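PDB 3L2H: putative sugar phosphate isomerase from Acidithiobacillus ferrooxidans, which probably binds a metal ion in its cupin barrel and may act as a sugar phosphate isomerase, though its reaction is not established. Local coordinates for residues Ile48-Ile53 against Thr114-Val119; His66-Ala71 against Gln122-Asp127; Lys78-Met83 against Ser108-Glu113. One frame throughout, in Å; residues are numbered along the deposited sequence. Where two conformers were deposited one is given.

Interaction 1. Residues Ile48-Ile53 against Thr114-Val119; sequences IHLIQI and TLVCLV
Ile51 and Cys117 face each other as a hydrogen-bonded pair where strands 46-53 and 115-122 of the cupin beta-barrel run antiparallel; the axes of segments 48-53 and 115-119 come within 4.6 Å, with 164° between their directions. Six backbone bonds join His49 to Val119, Ile51 to Cys117 and Ile53 to Leu115; Ile51 N meets Cys117 O at 2.8 Å, nearly straight. The side chain of Ile51 does most of its packing through one branch. Its CB stands 4.2 Å from Cys117 O; CG1, placed between the backbone N and the carbonyl carbon (chi1 73°), comes closer to that oxygen, at 3.7 Å, and meets Cys117 CB at 4.0 Å. From there CD1 reaches diagonally to Val119 CG2 at 3.6 Å, while CG2 approaches the same methyl more loosely. An alanine here would probably open a gap beside Val119 CG2 and leave Cys117 CB without its neighbour CG1. His49 and Ile53 share this face, and the His49 ring is held through ND1 by Asn34 of strand 27-36. Leu50, Gln52, Val116 and Leu118 point to the other face. There Leu118 and Leu50 pack on Tyr73 of the second subunit, and the Leu50 and Val116 side chains cross obliquely, CD2 of Leu50 3.9 Å from CG1 of Val116. Just before strand 115-122 begins, Thr114 CG2 rests against Gln52 CB, 3.7 Å away, while Thr114 OG1 turns to Glu54 OE1.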
loop_
_atom_site.group_PDB
_atom_site.type_symbol
_atom_site.label_atom_id
_atom_site.label_comp_id
_atom_site.label_asym_id
_atom_site.label_seq_id
_atom_site.Cartn_x
_atom_site.Cartn_y
_atom_site.Cartn_z
ATOM N N ILE B 48 15.337 0.712 -12.732
ATOM C CA ILE B 48 15.708 0.213 -14.027
ATOM C C ILE B 48 17.191 0.571 -14.213
ATOM O O ILE B 48 17.531 1.759 -14.257
ATOM C CB ILE B 48 14.855 0.788 -15.151
ATOM C CG1 ILE B 48 13.369 0.474 -14.928
ATOM C CG2 ILE B 48 15.340 0.207 -16.541
ATOM C CD1 ILE B 48 12.351 1.098 -15.887
ATOM N N HIS B 49 18.019 -0.462 -14.354
ATOM C CA HIS B 49 19.461 -0.358 -14.330
ATOM C C HIS B 49 20.055 -1.061 -15.555
ATOM O O HIS B 49 19.713 -2.210 -15.854
ATOM C CB HIS B 49 20.014 -1.013 -13.060
ATOM C CG HIS B 49 19.494 -0.423 -11.788
ATOM N ND1 HIS B 49 20.067 0.689 -11.197
ATOM C CD2 HIS B 49 18.439 -0.766 -11.004
ATOM C CE1 HIS B 49 19.415 0.971 -10.080
ATOM N NE2 HIS B 49 18.423 0.103 -9.941
ATOM N N LEU B 50 20.955 -0.380 -16.230
ATOM C CA LEU B 50 21.774 -1.013 -17.251
ATOM C C LEU B 50 23.115 -1.358 -16.597
ATOM O O LEU B 50 23.828 -0.486 -16.087
ATOM C CB LEU B 50 21.919 -0.118 -18.458
ATOM C CG LEU B 50 22.604 -0.936 -19.562
ATOM C CD1 LEU B 50 21.870 -0.777 -20.861
ATOM C CD2 LEU B 50 24.101 -0.610 -19.668
ATOM N N ILE B 51 23.418 -2.638 -16.531
ATOM C CA ILE B 51 24.589 -3.101 -15.776
ATOM C C ILE B 51 25.585 -3.761 -16.705
ATOM O O ILE B 51 25.211 -4.333 -17.738
ATOM C CB ILE B 51 24.198 -4.048 -14.574
ATOM C CG1 ILE B 51 23.751 -5.417 -15.066
ATOM C CG2 ILE B 51 23.092 -3.416 -13.737
ATOM C CD1 ILE B 51 23.659 -6.481 -13.987
ATOM N N GLN B 52 26.851 -3.641 -16.345
ATOM C CA GLN B 52 27.943 -4.296 -17.055
ATOM C C GLN B 52 28.728 -5.109 -16.013
ATOM O O GLN B 52 29.155 -4.541 -15.011
ATOM C CB GLN B 52 28.874 -3.289 -17.736
ATOM C CG GLN B 52 28.154 -2.268 -18.614
ATOM C CD GLN B 52 29.063 -1.136 -19.046
ATOM O OE1 GLN B 52 30.123 -0.916 -18.453
ATOM N NE2 GLN B 52 28.658 -0.405 -20.096
ATOM N N ILE B 53 28.889 -6.402 -16.293
ATOM C CA ILE B 53 29.577 -7.354 -15.449
ATOM C C ILE B 53 30.724 -7.902 -16.249
ATOM O O ILE B 53 30.523 -8.567 -17.295
ATOM C CB ILE B 53 28.642 -8.508 -15.050
ATOM C CG1 ILE B 53 27.360 -7.958 -14.424
ATOM C CG2 ILE B 53 29.369 -9.509 -14.133
ATOM C CD1 ILE B 53 26.377 -9.034 -14.029
ATOM N N THR B 114 32.108 -8.660 -21.947
ATOM C CA THR B 114 31.294 -8.058 -20.902
ATOM C C THR B 114 29.870 -8.570 -20.985
ATOM O O THR B 114 29.316 -8.668 -22.078
ATOM C CB THR B 114 31.246 -6.516 -21.078
ATOM O OG1 THR B 114 32.595 -6.049 -21.225
ATOM C CG2 THR B 114 30.509 -5.830 -19.880
ATOM N N LEU B 115 29.265 -8.831 -19.834
ATOM C CA LEU B 115 27.848 -9.214 -19.783
ATOM C C LEU B 115 27.070 -7.957 -19.525
ATOM O O LEU B 115 27.312 -7.296 -18.504
ATOM C CB LEU B 115 27.621 -10.268 -18.717
ATOM C CG LEU B 115 26.183 -10.675 -18.389
ATOM C CD1 LEU B 115 25.438 -11.211 -19.624
ATOM C CD2 LEU B 115 26.170 -11.742 -17.277
ATOM N N VAL B 116 26.151 -7.602 -20.435
ATOM C CA VAL B 116 25.398 -6.360 -20.317
ATOM C C VAL B 116 23.889 -6.660 -20.262
ATOM O O VAL B 116 23.342 -7.319 -21.130
ATOM C CB VAL B 116 25.740 -5.366 -21.462
ATOM C CG1 VAL B 116 24.991 -4.029 -21.312
ATOM C CG2 VAL B 116 27.275 -5.161 -21.527
ATOM N N CYS B 117 23.245 -6.215 -19.191
ATOM C CA CYS B 117 21.847 -6.499 -18.918
ATOM C C CYS B 117 21.092 -5.294 -18.434
ATOM O O CYS B 117 21.669 -4.360 -17.874
ATOM C CB CYS B 117 21.699 -7.511 -17.766
ATOM S SG CYS B 117 22.541 -9.095 -18.074
ATOM N N LEU B 118 19.789 -5.364 -18.630
ATOM C CA LEU B 118 18.853 -4.496 -17.972
ATOM C C LEU B 118 18.348 -5.244 -16.752
ATOM O O LEU B 118 17.951 -6.416 -16.859
ATOM C CB LEU B 118 17.658 -4.175 -18.855
ATOM C CG LEU B 118 17.745 -3.078 -19.860
ATOM C CD1 LEU B 118 16.369 -3.008 -20.546
ATOM C CD2 LEU B 118 18.159 -1.747 -19.149
ATOM N N VAL B 119 18.449 -4.618 -15.590
ATOM C CA VAL B 119 17.889 -5.132 -14.369
ATOM C C VAL B 119 16.695 -4.231 -13.972
ATOM O O VAL B 119 16.823 -2.995 -13.877
ATOM C CB VAL B 119 18.941 -5.235 -13.251
ATOM C CG1 VAL B 119 18.263 -5.701 -11.963
ATOM C CG2 VAL B 119 20.060 -6.201 -13.665
#

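Interaction 2. Residues His66-Ala71 against Gln122-Asp127; sequences HYEEEA and QRLDQD. With EDO (1,2-ethanediol), chain N.
Asp127 OD1 takes the backbone N-H of Tyr67 at 2.9 Å, nearly in line with its own C-O bond, and more weakly that of Glu68. The Asp127 carboxylate thus sits against the turn of the chain at Tyr67-Glu68, and the Tyr67 ring stands almost upright to it, planes 82° apart, with OD1 near the ring plane at its edge. Glu68 answers in the other direction: with its chain extended beyond CG, OE2 accepts Leu124 N at 2.8 Å in an almost straight bond (177°), from the anti side and out of the carboxylate plane. Gln122 completes the exchange. Its OE1 receives Glu69 N at 2.9 Å, while its own N donates to Glu69 O at 3.1 Å. Leu124 CD1 fills in beside Tyr67 CB, 4.0 Å away.

The like charges of Glu68 OE1 and Asp127 OD2 lie 3.7 Å apart. One water donates to each carboxylate, weakly to that of Glu68, and would probably ease their repulsion. Farther out, Arg140 forms a salt bridge with Glu68 OE2, and His65 ND1 bonds Asp127 OD2. Glu69 turns its carboxylate to backbone N-H groups at Arg44 and His45 of the second subunit, and Tyr67 OH bonds Asn142 of the third. The contact joins the chain entering strand 70-76 to the connection between strands 115-122 and 126-131, with strand 136-141 packed alongside Asp127.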
loop_
_atom_site.group_PDB
_atom_site.type_symbol
_atom_site.label_atom_id
_atom_site.label_comp_id
_atom_site.label_asym_id
_atom_site.label_seq_id
_atom_site.Cartn_x
_atom_site.Cartn_y
_atom_site.Cartn_z
ATOM N N HIS B 66 11.402 -11.429 -0.606
ATOM C CA HIS B 66 10.104 -11.858 -0.142
ATOM C C HIS B 66 8.950 -10.973 -0.641
ATOM O O HIS B 66 7.817 -11.443 -0.653
ATOM C CB HIS B 66 10.072 -11.849 1.402
ATOM C CG HIS B 66 10.932 -12.890 2.036
ATOM N ND1 HIS B 66 10.543 -13.586 3.160
ATOM C CD2 HIS B 66 12.163 -13.358 1.706
ATOM C CE1 HIS B 66 11.501 -14.431 3.491
ATOM N NE2 HIS B 66 12.492 -14.315 2.623
ATOM N N TYR B 67 9.220 -9.709 -0.977
ATOM C CA TYR B 67 8.174 -8.759 -1.398
ATOM C C TYR B 67 8.454 -8.041 -2.716
ATOM O O TYR B 67 7.513 -7.745 -3.470
ATOM C CB TYR B 67 7.939 -7.688 -0.290
ATOM C CG TYR B 67 7.223 -8.255 0.896
ATOM C CD1 TYR B 67 5.835 -8.330 0.918
ATOM C CD2 TYR B 67 7.922 -8.782 1.959
ATOM C CE1 TYR B 67 5.180 -8.912 2.003
ATOM C CE2 TYR B 67 7.274 -9.376 3.072
ATOM C CZ TYR B 67 5.923 -9.421 3.090
ATOM O OH TYR B 67 5.249 -9.998 4.144
ATOM N N GLU B 68 9.698 -7.698 -2.989
ATOM C CA GLU B 68 10.026 -7.041 -4.261
ATOM C C GLU B 68 10.269 -8.034 -5.407
ATOM O O GLU B 68 11.065 -8.973 -5.270
ATOM C CB GLU B 68 11.260 -6.148 -4.145
ATOM C CG GLU B 68 11.101 -4.853 -3.330
ATOM C CD GLU B 68 12.353 -3.994 -3.300
ATOM O OE1 GLU B 68 13.406 -4.425 -3.830
ATOM O OE2 GLU B 68 12.308 -2.837 -2.768
ATOM N N GLU B 69 9.560 -7.843 -6.524
ATOM C CA GLU B 69 9.860 -8.560 -7.753
ATOM C C GLU B 69 11.127 -8.011 -8.415
ATOM O O GLU B 69 11.493 -6.852 -8.232
ATOM C CB GLU B 69 8.656 -8.473 -8.725
ATOM C CG GLU B 69 7.501 -9.309 -8.167
ATOM C CD GLU B 69 6.309 -9.367 -9.072
ATOM O OE1 GLU B 69 6.200 -8.478 -9.928
ATOM O OE2 GLU B 69 5.489 -10.299 -8.891
ATOM N N GLU B 70 11.788 -8.851 -9.210
ATOM C CA GLU B 70 13.025 -8.487 -9.872
ATOM C C GLU B 70 13.027 -9.221 -11.214
ATOM O O GLU B 70 12.462 -10.309 -11.295
ATOM C CB GLU B 70 14.201 -8.955 -8.998
ATOM C CG GLU B 70 15.525 -8.679 -9.486
ATOM C CD GLU B 70 16.601 -8.916 -8.415
ATOM O OE1 GLU B 70 16.515 -9.853 -7.557
ATOM O OE2 GLU B 70 17.525 -8.116 -8.454
ATOM N N ALA B 71 13.691 -8.669 -12.224
ATOM C CA ALA B 71 13.853 -9.344 -13.502
ATOM C C ALA B 71 15.121 -8.878 -14.201
ATOM O O ALA B 71 15.641 -7.796 -13.897
ATOM C CB ALA B 71 12.630 -9.101 -14.407
ATOM N N GLN B 122 11.202 -3.792 -8.389
ATOM C CA GLN B 122 10.296 -2.927 -7.635
ATOM C C GLN B 122 11.102 -2.239 -6.615
ATOM O O GLN B 122 12.139 -2.781 -6.186
ATOM C CB GLN B 122 9.236 -3.698 -6.884
ATOM C CG GLN B 122 8.216 -4.360 -7.681
ATOM C CD GLN B 122 7.176 -4.962 -6.797
ATOM O OE1 GLN B 122 7.239 -6.152 -6.484
ATOM N NE2 GLN B 122 6.225 -4.140 -6.340
ATOM N N ARG B 123 10.658 -1.061 -6.201
ATOM C CA ARG B 123 11.211 -0.367 -5.053
ATOM C C ARG B 123 10.122 -0.199 -4.018
ATOM O O ARG B 123 9.252 0.610 -4.233
ATOM C CB ARG B 123 11.700 1.014 -5.412
ATOM C CG ARG B 123 12.958 0.998 -6.191
ATOM C CD ARG B 123 13.616 2.330 -6.138
ATOM N NE ARG B 123 14.794 2.240 -6.955
ATOM C CZ ARG B 123 15.549 3.267 -7.310
ATOM N NH1 ARG B 123 15.245 4.491 -6.945
ATOM N NH2 ARG B 123 16.624 3.048 -8.048
ATOM N N LEU B 124 10.144 -0.992 -2.951
ATOM C CA LEU B 124 9.122 -0.940 -1.909
ATOM C C LEU B 124 9.738 -0.466 -0.608
ATOM O O LEU B 124 10.915 -0.672 -0.361
ATOM C CB LEU B 124 8.516 -2.311 -1.666
ATOM C CG LEU B 124 7.825 -2.930 -2.846
ATOM C CD1 LEU B 124 7.387 -4.404 -2.501
ATOM C CD2 LEU B 124 6.625 -2.019 -3.313
ATOM N N ASP B 125 8.926 0.192 0.196
ATOM C CA ASP B 125 9.356 0.668 1.497
ATOM C C ASP B 125 9.722 -0.466 2.471
ATOM O O ASP B 125 10.549 -0.241 3.349
ATOM C CB ASP B 125 8.262 1.503 2.137
ATOM C CG ASP B 125 8.161 2.905 1.542
ATOM O OD1 ASP B 125 9.068 3.362 0.842
ATOM O OD2 ASP B 125 7.176 3.572 1.856
ATOM N N GLN B 126 9.101 -1.625 2.330
ATOM C CA GLN B 126 9.412 -2.802 3.136
ATOM C C GLN B 126 9.742 -4.036 2.273
ATOM O O GLN B 126 9.020 -4.374 1.329
ATOM C CB GLN B 126 8.252 -3.174 4.060
ATOM C CG GLN B 126 7.899 -2.119 5.148
ATOM C CD GLN B 126 6.748 -2.596 6.080
ATOM O OE1 GLN B 126 5.603 -2.301 5.782
ATOM N NE2 GLN B 126 7.064 -3.395 7.173
ATOM N N ASP B 127 10.766 -4.765 2.686
ATOM C CA ASP B 127 11.114 -6.025 2.024
ATOM C C ASP B 127 11.891 -6.860 3.019
ATOM O O ASP B 127 12.344 -6.378 4.072
ATOM C CB ASP B 127 11.934 -5.736 0.756
ATOM C CG ASP B 127 12.038 -6.923 -0.218
ATOM O OD1 ASP B 127 11.263 -7.903 -0.127
ATOM O OD2 ASP B 127 12.942 -6.817 -1.093
HETATM C C1 EDO N . 20.570 -8.616 -9.889
HETATM O O1 EDO N . 19.829 -8.975 -8.703
HETATM C C2 EDO N . 20.418 -9.676 -10.952
HETATM O O2 EDO N . 21.274 -10.782 -10.590
HETATM O O HOH W 1 14.724 -4.892 -1.323
#

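Interaction 3. Residues Lys78-Met83 against Ser108-Glu113; sequences KGTLTM and SNDGTE. With EDO (1,2-ethanediol), chain O.
An Asx turn follows the antiparallel pairing of Thr80 in strand 79-83 with Ser108 of strand 105-108. Two backbone bonds make this a hydrogen-bonded pair: Thr80 N to Ser108 O at 2.8 Å and Ser108 N to Thr80 O at 2.9 Å. One residue back, Gly79 CA lies 3.2 Å from Ser108 O, and a side chain at Gly79 would clash with that oxygen. Next to the pair, Asn109 has its CG anti to the backbone N (chi1 -179°), and OD1 accepts Gly111 N at 2.9 Å, which defines the Asx turn. From the same amide ND2 donates to Glu113 O, nearly in the amide plane, and also bonds Ile53 O on strand 46-53. Asn109 so bridges two points of the loop between strands 105-108 and 115-122 of the cupin barrel. A water accepts from Lys78 N at 2.9 Å and donates to Glu113 O at 2.7 Å. At the solvent side a 1,2-ethanediol, probably from the crystallisation liquor, binds through O1 to Thr80 OG1 and to Asp110 N, each at 2.8 Å, with Asp110 CB beside it.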
loop_
_atom_site.group_PDB
_atom_site.type_symbol
_atom_site.label_atom_id
_atom_site.label_comp_id
_atom_site.label_asym_id
_atom_site.label_seq_id
_atom_site.Cartn_x
_atom_site.Cartn_y
_atom_site.Cartn_z
ATOM N N LYS B 78 27.383 -13.240 -22.459
ATOM C CA LYS B 78 26.878 -14.492 -21.911
ATOM C C LYS B 78 27.149 -14.614 -20.437
ATOM O O LYS B 78 28.085 -14.037 -19.933
ATOM C CB LYS B 78 27.549 -15.658 -22.631
ATOM C CG LYS B 78 27.276 -15.688 -24.123
ATOM C CD LYS B 78 28.021 -16.803 -24.826
ATOM C CE LYS B 78 27.432 -17.083 -26.243
ATOM N NZ LYS B 78 28.328 -18.012 -27.069
ATOM N N GLY B 79 26.314 -15.385 -19.743
ATOM C CA GLY B 79 26.471 -15.579 -18.310
ATOM C C GLY B 79 25.973 -16.931 -17.880
ATOM O O GLY B 79 25.481 -17.708 -18.690
ATOM N N THR B 80 26.094 -17.201 -16.588
ATOM C CA THR B 80 25.599 -18.427 -15.998
ATOM C C THR B 80 24.668 -18.017 -14.885
ATOM O O THR B 80 25.069 -17.302 -13.962
ATOM C CB THR B 80 26.716 -19.247 -15.427
ATOM O OG1 THR B 80 27.582 -19.640 -16.492
ATOM C CG2 THR B 80 26.163 -20.493 -14.666
ATOM N N LEU B 81 23.412 -18.441 -15.003
ATOM C CA LEU B 81 22.378 -18.124 -14.027
ATOM C C LEU B 81 22.274 -19.285 -13.040
ATOM O O LEU B 81 22.089 -20.405 -13.455
ATOM C CB LEU B 81 21.053 -17.906 -14.777
ATOM C CG LEU B 81 19.754 -17.841 -13.957
ATOM C CD1 LEU B 81 19.815 -16.642 -12.942
ATOM C CD2 LEU B 81 18.541 -17.757 -14.865
ATOM N N THR B 82 22.457 -19.022 -11.739
ATOM C CA THR B 82 22.197 -19.994 -10.705
ATOM C C THR B 82 20.861 -19.665 -10.063
ATOM O O THR B 82 20.661 -18.541 -9.626
ATOM C CB THR B 82 23.314 -19.974 -9.626
ATOM O OG1 THR B 82 24.532 -20.357 -10.251
ATOM C CG2 THR B 82 23.026 -20.900 -8.450
HETATM N N MSE B 83 19.955 -20.642 -10.030
HETATM C CA MSE B 83 18.675 -20.522 -9.340
HETATM C C MSE B 83 18.476 -21.763 -8.522
HETATM O O MSE B 83 18.496 -22.859 -9.053
HETATM C CB MSE B 83 17.486 -20.360 -10.299
HETATM C CG MSE B 83 17.523 -19.116 -11.096
HETATM SE SE MSE B 83 15.873 -18.875 -12.201
HETATM C CE MSE B 83 16.223 -20.273 -13.544
ATOM N N SER B 108 26.651 -15.126 -12.837
ATOM C CA SER B 108 28.085 -15.024 -13.025
ATOM C C SER B 108 28.396 -14.756 -14.490
ATOM O O SER B 108 27.681 -15.225 -15.382
ATOM C CB SER B 108 28.784 -16.326 -12.631
ATOM O OG SER B 108 28.682 -16.589 -11.238
ATOM N N ASN B 109 29.439 -13.976 -14.735
ATOM C CA ASN B 109 29.967 -13.845 -16.086
ATOM C C ASN B 109 31.216 -14.703 -16.164
ATOM O O ASN B 109 32.275 -14.287 -15.707
ATOM C CB ASN B 109 30.283 -12.395 -16.476
ATOM C CG ASN B 109 30.816 -12.287 -17.881
ATOM O OD1 ASN B 109 30.979 -13.305 -18.556
ATOM N ND2 ASN B 109 31.137 -11.062 -18.327
ATOM N N ASP B 110 31.082 -15.916 -16.685
ATOM C CA ASP B 110 32.229 -16.790 -16.857
ATOM C C ASP B 110 32.615 -16.879 -18.344
ATOM O O ASP B 110 33.292 -17.816 -18.736
ATOM C CB ASP B 110 31.988 -18.204 -16.246
ATOM C CG ASP B 110 31.765 -18.171 -14.729
ATOM O OD1 ASP B 110 32.505 -17.440 -14.019
ATOM O OD2 ASP B 110 30.867 -18.889 -14.223
ATOM N N GLY B 111 32.174 -15.906 -19.148
ATOM C CA GLY B 111 32.516 -15.815 -20.555
ATOM C C GLY B 111 33.732 -14.930 -20.771
ATOM O O GLY B 111 34.470 -14.649 -19.834
ATOM N N THR B 112 33.925 -14.479 -22.005
ATOM C CA THR B 112 35.075 -13.665 -22.371
ATOM C C THR B 112 34.756 -12.221 -22.777
ATOM O O THR B 112 35.664 -11.433 -23.038
ATOM C CB THR B 112 35.830 -14.340 -23.556
ATOM O OG1 THR B 112 34.908 -14.565 -24.630
ATOM C CG2 THR B 112 36.402 -15.639 -23.132
ATOM N N GLU B 113 33.483 -11.865 -22.877
ATOM C CA GLU B 113 33.125 -10.479 -23.168
ATOM C C GLU B 113 32.276 -9.966 -22.013
ATOM O O GLU B 113 31.790 -10.738 -21.194
ATOM C CB GLU B 113 32.402 -10.344 -24.517
ATOM C CG GLU B 113 30.978 -10.843 -24.537
ATOM C CD GLU B 113 30.354 -10.852 -25.937
ATOM O OE1 GLU B 113 29.814 -9.804 -26.411
ATOM O OE2 GLU B 113 30.343 -11.958 -26.519
HETATM C C1 EDO O . 28.990 -17.543 -19.138
HETATM O O1 EDO O . 29.133 -17.647 -17.721
HETATM C C2 EDO O . 29.929 -18.526 -19.828
HETATM O O2 EDO O . 29.337 -18.898 -21.062
HETATM O O HOH W 2 30.147 -12.889 -21.492
#

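In the fold
From the N terminus, strand 46-53 comes first; interaction 1 closes a loop of 60 residues when strand 115-122 returns beside it. Residues 66-71 lie inside that loop, but their partners, 122-127, follow it, so interactions 1 and 2 cross along the chain and meet where Val119 CG1 packs on Ala71 O. Interaction 3, 78-83 with 108-113, is nested within both. It touches interaction 1 through Asn109 ND2 and Ile53 O, whereas it stays about 9 Å, nearest atoms, from interaction 2. Together the contacts tie the six-stranded sheet to the three-stranded sheet at one end and to strand 126-131 of the four-stranded sheet at the other.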